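Local coordinates for enoyl-CoA hydratase/isomerase family protein (Mycobacterium tuberculosis, PDB 4FN7) that belongs to the crotonase superfamily and probably acts on enoyl-CoA thioesters in lipid metabolism, as an enoyl-CoA hydratase or isomerase, at residues Asp11-Ile16 / Val46-Ile51; Leu85-Leu90 / Ala217-Ile222; Ala120-Asn125 / Thr163-Thr168. All blocks are in the same frame, centred on the assembly; numbering follows the deposited sequence.

Contact 1 of 3, residues Asp11-Ile16 / Val46-Ile51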
loop_
_atom_site.group_PDB
_atom_site.type_symbol
_atom_site.label_atom_id
_atom_site.label_comp_id
_atom_site.label_asym_id
_atom_site.label_seq_id
_atom_site.Cartn_x
_atom_site.Cartn_y
_atom_site.Cartn_z
ATOM N N ASP A 11 -31.762 -17.418 0.430
ATOM C CA ASP A 11 -31.270 -18.008 -0.814
ATOM C C ASP A 11 -29.766 -18.285 -0.795
ATOM O O ASP A 11 -29.293 -19.148 -0.053
ATOM C CB ASP A 11 -31.669 -17.163 -2.034
ATOM C CG ASP A 11 -31.368 -15.685 -1.853
ATOM O OD1 ASP A 11 -32.190 -14.988 -1.222
ATOM O OD2 ASP A 11 -30.319 -15.218 -2.348
ATOM N N SER A 12 -29.015 -17.553 -1.606
ATOM C CA SER A 12 -27.597 -17.845 -1.775
ATOM C C SER A 12 -26.721 -17.318 -0.639
ATOM O O SER A 12 -25.519 -17.571 -0.625
ATOM C CB SER A 12 -27.090 -17.302 -3.115
ATOM O OG SER A 12 -27.194 -15.888 -3.165
ATOM N N ILE A 13 -27.304 -16.586 0.307
ATOM C CA ILE A 13 -26.488 -15.970 1.349
ATOM C C ILE A 13 -26.994 -16.231 2.763
ATOM O O ILE A 13 -28.144 -16.619 2.972
ATOM C CB ILE A 13 -26.339 -14.441 1.131
ATOM C CG1 ILE A 13 -27.662 -13.716 1.396
ATOM C CG2 ILE A 13 -25.808 -14.159 -0.267
ATOM C CD1 ILE A 13 -27.556 -12.201 1.317
ATOM N N ALA A 14 -26.106 -16.042 3.731
ATOM C CA ALA A 14 -26.491 -16.000 5.133
ATOM C C ALA A 14 -26.235 -14.590 5.639
ATOM O O ALA A 14 -25.205 -13.992 5.320
ATOM C CB ALA A 14 -25.692 -17.007 5.944
ATOM N N VAL A 15 -27.185 -14.051 6.396
ATOM C CA VAL A 15 -27.024 -12.749 7.028
ATOM C C VAL A 15 -26.874 -12.944 8.525
ATOM O O VAL A 15 -27.746 -13.513 9.182
ATOM C CB VAL A 15 -28.213 -11.820 6.740
ATOM C CG1 VAL A 15 -27.972 -10.445 7.354
ATOM C CG2 VAL A 15 -28.435 -11.711 5.237
ATOM N N ILE A 16 -25.745 -12.480 9.048
ATOM C CA ILE A 16 -25.407 -12.597 10.454
ATOM C C ILE A 16 -25.389 -11.183 11.018
ATOM O O ILE A 16 -24.614 -10.337 10.571
ATOM C CB ILE A 16 -24.021 -13.264 10.606
ATOM C CG1 ILE A 16 -24.057 -14.700 10.055
ATOM C CG2 ILE A 16 -23.535 -13.220 12.051
ATOM C CD1 ILE A 16 -22.701 -15.409 10.089
ATOM N N VAL A 46 -23.610 -21.961 2.488
ATOM C CA VAL A 46 -24.127 -20.807 1.764
ATOM C C VAL A 46 -23.139 -20.273 0.727
ATOM O O VAL A 46 -21.950 -20.577 0.773
ATOM C CB VAL A 46 -24.532 -19.680 2.734
ATOM C CG1 VAL A 46 -25.587 -20.186 3.714
ATOM C CG2 VAL A 46 -23.313 -19.135 3.467
ATOM N N GLY A 47 -23.641 -19.483 -0.215
ATOM C CA GLY A 47 -22.800 -18.912 -1.254
ATOM C C GLY A 47 -21.928 -17.753 -0.784
ATOM O O GLY A 47 -20.856 -17.521 -1.333
ATOM N N ALA A 48 -22.404 -17.015 0.214
ATOM C CA ALA A 48 -21.667 -15.880 0.758
ATOM C C ALA A 48 -22.245 -15.487 2.112
ATOM O O ALA A 48 -23.376 -15.850 2.441
ATOM C CB ALA A 48 -21.703 -14.700 -0.204
ATOM N N LEU A 49 -21.446 -14.770 2.903
ATOM C CA LEU A 49 -21.878 -14.269 4.204
ATOM C C LEU A 49 -22.007 -12.766 4.147
ATOM O O LEU A 49 -21.186 -12.095 3.517
ATOM C CB LEU A 49 -20.842 -14.544 5.296
ATOM C CG LEU A 49 -20.261 -15.903 5.635
ATOM C CD1 LEU A 49 -19.479 -15.780 6.931
ATOM C CD2 LEU A 49 -21.372 -16.908 5.779
ATOM N N VAL A 50 -23.013 -12.252 4.836
ATOM C CA VAL A 50 -23.100 -10.843 5.166
ATOM C C VAL A 50 -23.102 -10.739 6.679
ATOM O O VAL A 50 -23.872 -11.417 7.355
ATOM C CB VAL A 50 -24.389 -10.220 4.626
ATOM C CG1 VAL A 50 -24.540 -8.787 5.134
ATOM C CG2 VAL A 50 -24.404 -10.269 3.113
ATOM N N ILE A 51 -22.219 -9.903 7.212
ATOM C CA ILE A 51 -22.182 -9.632 8.644
ATOM C C ILE A 51 -22.505 -8.162 8.873
ATOM O O ILE A 51 -21.875 -7.283 8.274
ATOM C CB ILE A 51 -20.811 -9.995 9.259
ATOM C CG1 ILE A 51 -20.589 -11.511 9.162
ATOM C CG2 ILE A 51 -20.737 -9.536 10.710
ATOM C CD1 ILE A 51 -19.169 -11.945 9.459
HETATM O O HOH W 1 -26.857 -20.741 -0.003
#
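Ala14 takes part in two of the three regular backbone bonds that join Asp11-Ile16 to Val46-Ile51, two neighbouring parallel strands of the six-stranded sheet of the crotonase core. Its N gives a hydrogen bond to Ala48 O (3.0 Å), and Val50 N gives one back to Ala14 O (2.8 Å). Ile16 N then bonds to Val50 O at 2.7 Å, the straightest of the three at 173°. Where the strands begin the pattern frays: Ser12 O takes two bent, weak bonds, from Gly47 N and Ala48 N, and a water held by Asp11 O makes a further weak bond with Gly47 N. Between the regular bonds, CA-H...O contacts such as Ile51 CA to Ile16 O (3.2 Å) fill the ladder.

The apolar contacts divide between the two faces. On one, Ile13 CD1 reaches Val50 CG2 (4.1 Å), the two side chains crossing obliquely; CG1, which leads there, sits between the backbone N and the carbonyl carbon (chi1 70°). Helix 184-195 covers this face. On the other lie Ala14, Leu49, Ile16 and Ile51, with Ile16 CB against Ile51 CG1; Val46, just before the strand, turns both methyls onto Ala14 CB (CG1 at 3.9 Å). Helix 28-44, the crossover of this beta-alpha-beta unit, packs on Ile16 and Leu49. Backbone bonds thus hold the register, the crossover sets the parallel sense, and aliphatic side chains pack beneath both helices.

Contact 2 of 3, residues Leu85-Leu90 / Ala217-Ile222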
loop_
_atom_site.group_PDB
_atom_site.type_symbol
_atom_site.label_atom_id
_atom_site.label_comp_id
_atom_site.label_asym_id
_atom_site.label_seq_id
_atom_site.Cartn_x
_atom_site.Cartn_y
_atom_site.Cartn_z
ATOM N N LEU A 85 -11.355 -15.426 15.502
ATOM C CA LEU A 85 -12.501 -15.095 14.664
ATOM C C LEU A 85 -12.048 -14.355 13.401
ATOM O O LEU A 85 -12.511 -14.643 12.296
ATOM C CB LEU A 85 -13.497 -14.249 15.458
ATOM C CG LEU A 85 -14.801 -13.893 14.762
ATOM C CD1 LEU A 85 -15.551 -15.157 14.368
ATOM C CD2 LEU A 85 -15.644 -13.036 15.685
ATOM N N ALA A 86 -11.134 -13.403 13.556
ATOM C CA ALA A 86 -10.585 -12.707 12.401
ATOM C C ALA A 86 -9.906 -13.685 11.442
ATOM O O ALA A 86 -10.109 -13.624 10.235
ATOM C CB ALA A 86 -9.606 -11.618 12.844
ATOM N N TYR A 87 -9.104 -14.593 11.988
ATOM C CA TYR A 87 -8.449 -15.600 11.167
ATOM C C TYR A 87 -9.494 -16.439 10.418
ATOM O O TYR A 87 -9.362 -16.700 9.218
ATOM C CB TYR A 87 -7.559 -16.495 12.034
ATOM C CG TYR A 87 -6.708 -17.460 11.247
ATOM C CD1 TYR A 87 -5.359 -17.209 11.027
ATOM C CD2 TYR A 87 -7.255 -18.626 10.714
ATOM C CE1 TYR A 87 -4.573 -18.096 10.301
ATOM C CE2 TYR A 87 -6.480 -19.514 9.989
ATOM C CZ TYR A 87 -5.142 -19.246 9.784
ATOM O OH TYR A 87 -4.385 -20.135 9.055
ATOM N N ARG A 88 -10.533 -16.855 11.134
ATOM C CA ARG A 88 -11.598 -17.671 10.552
ATOM C C ARG A 88 -12.261 -16.965 9.376
ATOM O O ARG A 88 -12.511 -17.569 8.332
ATOM C CB ARG A 88 -12.646 -18.018 11.609
ATOM C CG ARG A 88 -13.691 -18.997 11.116
ATOM C CD ARG A 88 -14.694 -19.338 12.195
ATOM N NE ARG A 88 -15.618 -20.357 11.697
ATOM C CZ ARG A 88 -16.668 -20.823 12.363
ATOM N NH1 ARG A 88 -16.963 -20.362 13.570
ATOM N NH2 ARG A 88 -17.429 -21.749 11.803
ATOM N N LEU A 89 -12.533 -15.675 9.530
ATOM C CA LEU A 89 -13.201 -14.932 8.475
ATOM C C LEU A 89 -12.286 -14.596 7.300
ATOM O O LEU A 89 -12.714 -14.656 6.153
ATOM C CB LEU A 89 -13.863 -13.673 9.037
ATOM C CG LEU A 89 -15.105 -13.995 9.878
ATOM C CD1 LEU A 89 -15.537 -12.783 10.684
ATOM C CD2 LEU A 89 -16.252 -14.501 9.000
ATOM N N LEU A 90 -11.034 -14.235 7.577
ATOM C CA LEU A 90 -10.082 -13.935 6.511
ATOM C C LEU A 90 -9.783 -15.166 5.663
ATOM O O LEU A 90 -9.418 -15.043 4.498
ATOM C CB LEU A 90 -8.778 -13.387 7.092
ATOM C CG LEU A 90 -8.774 -11.893 7.441
ATOM C CD1 LEU A 90 -7.546 -11.533 8.272
ATOM C CD2 LEU A 90 -8.860 -11.015 6.200
ATOM N N ALA A 217 1.175 -14.629 10.080
ATOM C CA ALA A 217 1.532 -13.663 11.114
ATOM C C ALA A 217 0.417 -13.485 12.151
ATOM O O ALA A 217 0.685 -13.277 13.334
ATOM C CB ALA A 217 1.918 -12.334 10.497
ATOM N N ILE A 218 -0.833 -13.567 11.712
ATOM C CA ILE A 218 -1.954 -13.523 12.639
ATOM C C ILE A 218 -1.918 -14.734 13.569
ATOM O O ILE A 218 -2.111 -14.602 14.772
ATOM C CB ILE A 218 -3.292 -13.428 11.885
ATOM C CG1 ILE A 218 -3.412 -12.050 11.227
ATOM C CG2 ILE A 218 -4.461 -13.661 12.824
ATOM C CD1 ILE A 218 -4.519 -11.943 10.189
ATOM N N ARG A 219 -1.642 -15.906 13.011
ATOM C CA ARG A 219 -1.482 -17.108 13.817
ATOM C C ARG A 219 -0.392 -16.909 14.869
ATOM O O ARG A 219 -0.577 -17.240 16.039
ATOM C CB ARG A 219 -1.147 -18.306 12.926
ATOM C CG ARG A 219 -0.853 -19.589 13.677
ATOM C CD ARG A 219 -2.027 -19.999 14.546
ATOM N NE ARG A 219 -3.271 -19.977 13.789
ATOM C CZ ARG A 219 -4.481 -19.923 14.335
ATOM N NH1 ARG A 219 -4.616 -19.883 15.655
ATOM N NH2 ARG A 219 -5.556 -19.899 13.557
ATOM N N ALA A 220 0.751 -16.370 14.449
ATOM C CA ALA A 220 1.838 -16.104 15.383
ATOM C C ALA A 220 1.389 -15.117 16.454
ATOM O O ALA A 220 1.766 -15.237 17.618
ATOM C CB ALA A 220 3.057 -15.570 14.648
ATOM N N GLY A 221 0.591 -14.135 16.051
ATOM C CA GLY A 221 0.097 -13.130 16.973
ATOM C C GLY A 221 -0.866 -13.698 17.996
ATOM O O GLY A 221 -0.881 -13.282 19.154
ATOM N N ILE A 222 -1.685 -14.650 17.565
ATOM C CA ILE A 222 -2.603 -15.328 18.465
ATOM C C ILE A 222 -1.804 -16.143 19.478
ATOM O O ILE A 222 -2.047 -16.071 20.689
ATOM C CB ILE A 222 -3.578 -16.237 17.678
ATOM C CG1 ILE A 222 -4.553 -15.381 16.859
ATOM C CG2 ILE A 222 -4.327 -17.168 18.624
ATOM C CD1 ILE A 222 -5.341 -16.157 15.818
HETATM O O HOH W 2 -2.801 -21.361 11.249
#
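Ile218 meets Tyr87 and Leu90 with different branches. Its CG2, anti to the backbone N, lies at the edge of the Tyr87 ring, near the ring plane and 4.1 Å from Tyr87 CD1. CD1 of Ile218 instead touches Leu90 CD1 at 3.6 Å, and these two side chains cross at about a right angle. Ile144 of helix 139-148 also packs on Ile218, while Leu147 of that helix packs on Leu90.

One residue on, Arg219 points NH2 at the face of the same tyrosine. The chain is bent at chi2 and chi3, and Arg219 NH2 sits 3.4 Å above the Tyr87 ring plane, over the ring centre. With Arg219 CZ 10° off the normal of the Tyr87 ring, this is a cation-pi interaction; the guanidinium is nevertheless tilted, its plane 60° from the ring, and it presents an edge to the aromatic carbons. Arg219 NH1 forms a salt bridge with Glu84 of helix 73-90, just before Leu85, and Arg219 NE donates to a water 2.9 Å away that also bonds Tyr87 OH; both hold the group beside the ring.

The helices concerned, 73-90 and 200-223, run nearly antiparallel, with their local axes 10.4 Å apart; their side chains join the C-terminal helical part of this crotonase-family chain to a helix of its core.

At the far end of the segment, Ile222 CD1 approaches Tyr87 CB at 4.4 Å and packs further against Arg80, Phe83 and Glu84 of helix 73-90.

Contact 3 of 3, residues Ala120-Asn125 / Thr163-Thr168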
loop_
_atom_site.group_PDB
_atom_site.type_symbol
_atom_site.label_atom_id
_atom_site.label_comp_id
_atom_site.label_asym_id
_atom_site.label_seq_id
_atom_site.Cartn_x
_atom_site.Cartn_y
_atom_site.Cartn_z
ATOM N N ALA A 120 -19.973 0.907 3.996
ATOM C CA ALA A 120 -20.329 1.782 5.112
ATOM C C ALA A 120 -21.003 3.039 4.602
ATOM O O ALA A 120 -20.988 3.313 3.408
ATOM C CB ALA A 120 -19.090 2.146 5.918
ATOM N N ALA A 121 -21.605 3.799 5.513
ATOM C CA ALA A 121 -22.112 5.125 5.182
ATOM C C ALA A 121 -21.024 6.168 5.415
ATOM O O ALA A 121 -20.061 5.920 6.138
ATOM C CB ALA A 121 -23.347 5.449 6.007
ATOM N N HIS A 122 -21.189 7.326 4.789
ATOM C CA HIS A 122 -20.192 8.388 4.810
ATOM C C HIS A 122 -19.748 8.772 6.211
ATOM O O HIS A 122 -18.564 8.996 6.449
ATOM C CB HIS A 122 -20.728 9.635 4.102
ATOM C CG HIS A 122 -19.892 10.857 4.327
ATOM N ND1 HIS A 122 -20.199 11.803 5.281
ATOM C CD2 HIS A 122 -18.752 11.278 3.731
ATOM C CE1 HIS A 122 -19.288 12.760 5.258
ATOM N NE2 HIS A 122 -18.398 12.465 4.327
ATOM N N ALA A 123 -20.698 8.860 7.134
ATOM C CA ALA A 123 -20.411 9.418 8.454
ATOM C C ALA A 123 -19.825 8.425 9.461
ATOM O O ALA A 123 -19.395 8.824 10.548
ATOM C CB ALA A 123 -21.658 10.084 9.029
ATOM N N TYR A 124 -19.797 7.142 9.114
ATOM C CA TYR A 124 -19.386 6.127 10.083
ATOM C C TYR A 124 -17.879 6.119 10.310
ATOM O O TYR A 124 -17.084 5.941 9.384
ATOM C CB TYR A 124 -19.878 4.722 9.692
ATOM C CG TYR A 124 -21.381 4.594 9.527
ATOM C CD1 TYR A 124 -22.242 5.573 10.009
ATOM C CD2 TYR A 124 -21.931 3.490 8.890
ATOM C CE1 TYR A 124 -23.613 5.459 9.852
ATOM C CE2 TYR A 124 -23.300 3.364 8.725
ATOM C CZ TYR A 124 -24.138 4.350 9.207
ATOM O OH TYR A 124 -25.504 4.228 9.045
ATOM N N ASN A 125 -17.501 6.304 11.567
ATOM C CA ASN A 125 -16.103 6.352 11.951
ATOM C C ASN A 125 -15.500 4.971 12.114
ATOM O O ASN A 125 -16.127 4.068 12.664
ATOM C CB ASN A 125 -15.952 7.127 13.253
ATOM C CG ASN A 125 -16.215 8.597 13.083
ATOM O OD1 ASN A 125 -16.034 9.157 12.008
ATOM N ND2 ASN A 125 -16.620 9.240 14.156
ATOM N N THR A 163 -8.824 8.503 13.205
ATOM C CA THR A 163 -10.190 8.144 12.838
ATOM C C THR A 163 -10.410 8.398 11.357
ATOM O O THR A 163 -10.050 9.455 10.846
ATOM C CB THR A 163 -11.220 8.957 13.640
ATOM O OG1 THR A 163 -11.064 8.675 15.033
ATOM C CG2 THR A 163 -12.630 8.581 13.218
ATOM N N PHE A 164 -10.990 7.415 10.674
ATOM C CA PHE A 164 -11.293 7.513 9.250
ATOM C C PHE A 164 -12.801 7.429 9.050
ATOM O O PHE A 164 -13.506 6.816 9.847
ATOM C CB PHE A 164 -10.621 6.367 8.478
ATOM C CG PHE A 164 -9.128 6.311 8.641
ATOM C CD1 PHE A 164 -8.289 6.810 7.656
ATOM C CD2 PHE A 164 -8.565 5.722 9.761
ATOM C CE1 PHE A 164 -6.908 6.747 7.801
ATOM C CE2 PHE A 164 -7.191 5.657 9.910
ATOM C CZ PHE A 164 -6.364 6.163 8.931
ATOM N N PHE A 165 -13.295 8.033 7.977
ATOM C CA PHE A 165 -14.697 7.890 7.613
ATOM C C PHE A 165 -14.874 8.255 6.153
ATOM O O PHE A 165 -14.078 9.008 5.597
ATOM C CB PHE A 165 -15.583 8.768 8.501
ATOM C CG PHE A 165 -15.326 10.239 8.355
ATOM C CD1 PHE A 165 -16.075 10.999 7.471
ATOM C CD2 PHE A 165 -14.341 10.868 9.106
ATOM C CE1 PHE A 165 -15.846 12.360 7.337
ATOM C CE2 PHE A 165 -14.107 12.228 8.972
ATOM C CZ PHE A 165 -14.862 12.972 8.086
ATOM N N GLY A 166 -15.912 7.716 5.525
ATOM C CA GLY A 166 -16.260 8.126 4.176
ATOM C C GLY A 166 -15.072 8.080 3.231
ATOM O O GLY A 166 -14.387 7.061 3.126
ATOM N N GLU A 167 -14.813 9.198 2.556
ATOM C CA GLU A 167 -13.761 9.252 1.549
ATOM C C GLU A 167 -12.388 8.896 2.116
ATOM O O GLU A 167 -11.603 8.234 1.448
ATOM C CB GLU A 167 -13.713 10.626 0.876
ATOM N N THR A 168 -12.083 9.332 3.337
ATOM C CA THR A 168 -10.769 9.010 3.896
ATOM C C THR A 168 -10.667 7.532 4.269
ATOM O O THR A 168 -9.597 6.939 4.167
ATOM C CB THR A 168 -10.377 9.902 5.097
ATOM O OG1 THR A 168 -11.192 9.583 6.232
ATOM C CG2 THR A 168 -10.511 11.381 4.735
HETATM O O HOH W 3 -17.341 5.580 6.653
#
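Between His122 and Asn125 the chain runs nearly opposite to Thr163-Gly166, their end-to-end directions 165° apart. Ala121 to Tyr124 form a type I beta turn, and the CA atoms of His122 and Gly166 come within 4.0 Å. Gly166 N lies 3.1 Å from His122 O, but at an angle too poor for a bond, and gives its hydrogen bond to a water instead. That water also donates to Ala121 O and Tyr124 O, all three bonds being 2.8 Å long. Asn125 CA adds a CA-H...O contact to Phe164 O at 3.4 Å.

Here the turn leads from strand 117-120 of the large crotonase sheet into strand 126-127 of the small three-stranded sheet, where strand 163-164 pairs antiparallel with it, Phe164 bonding Ile126 through the backbone.

Phe165 CG lies between its backbone N and carbonyl carbon (chi1 63°). From there the ring turns an edge toward the His122 face in an offset edge-to-face pair, planes at 88°, while His122 O sits in the ring plane, 3.4 Å from Phe165 CD1. Asn125 extends alongside Phe165, its OD1 3.6 Å from Phe165 CB. Thr163 CG2 packs against Asn125 CB and CG, the two side chains oblique to each other.

Overall arrangement
The three contacts illustrate how a crotonase-type core is closed at several sequence distances. Contact 1 comes first along the chain and closes before contact 2 opens; contact 3 is nested within the long loop that contact 2 closes. Contacts 1 and 2, with centres 21 Å apart, meet directly: Leu89 CD2 packs on Ile51 CD1 and Leu49 CD1, so strand 48-52 packs against helix 73-90. Contact 3 lies across the chain's centre from contact 2, about 25 Å between centres, at the turn linking the large sheet with the small one. Its centre is 24 Å from that of contact 1, and their nearest atoms, about 9 Å apart, do not touch. All three lie within one subunit of the three-chain assembly.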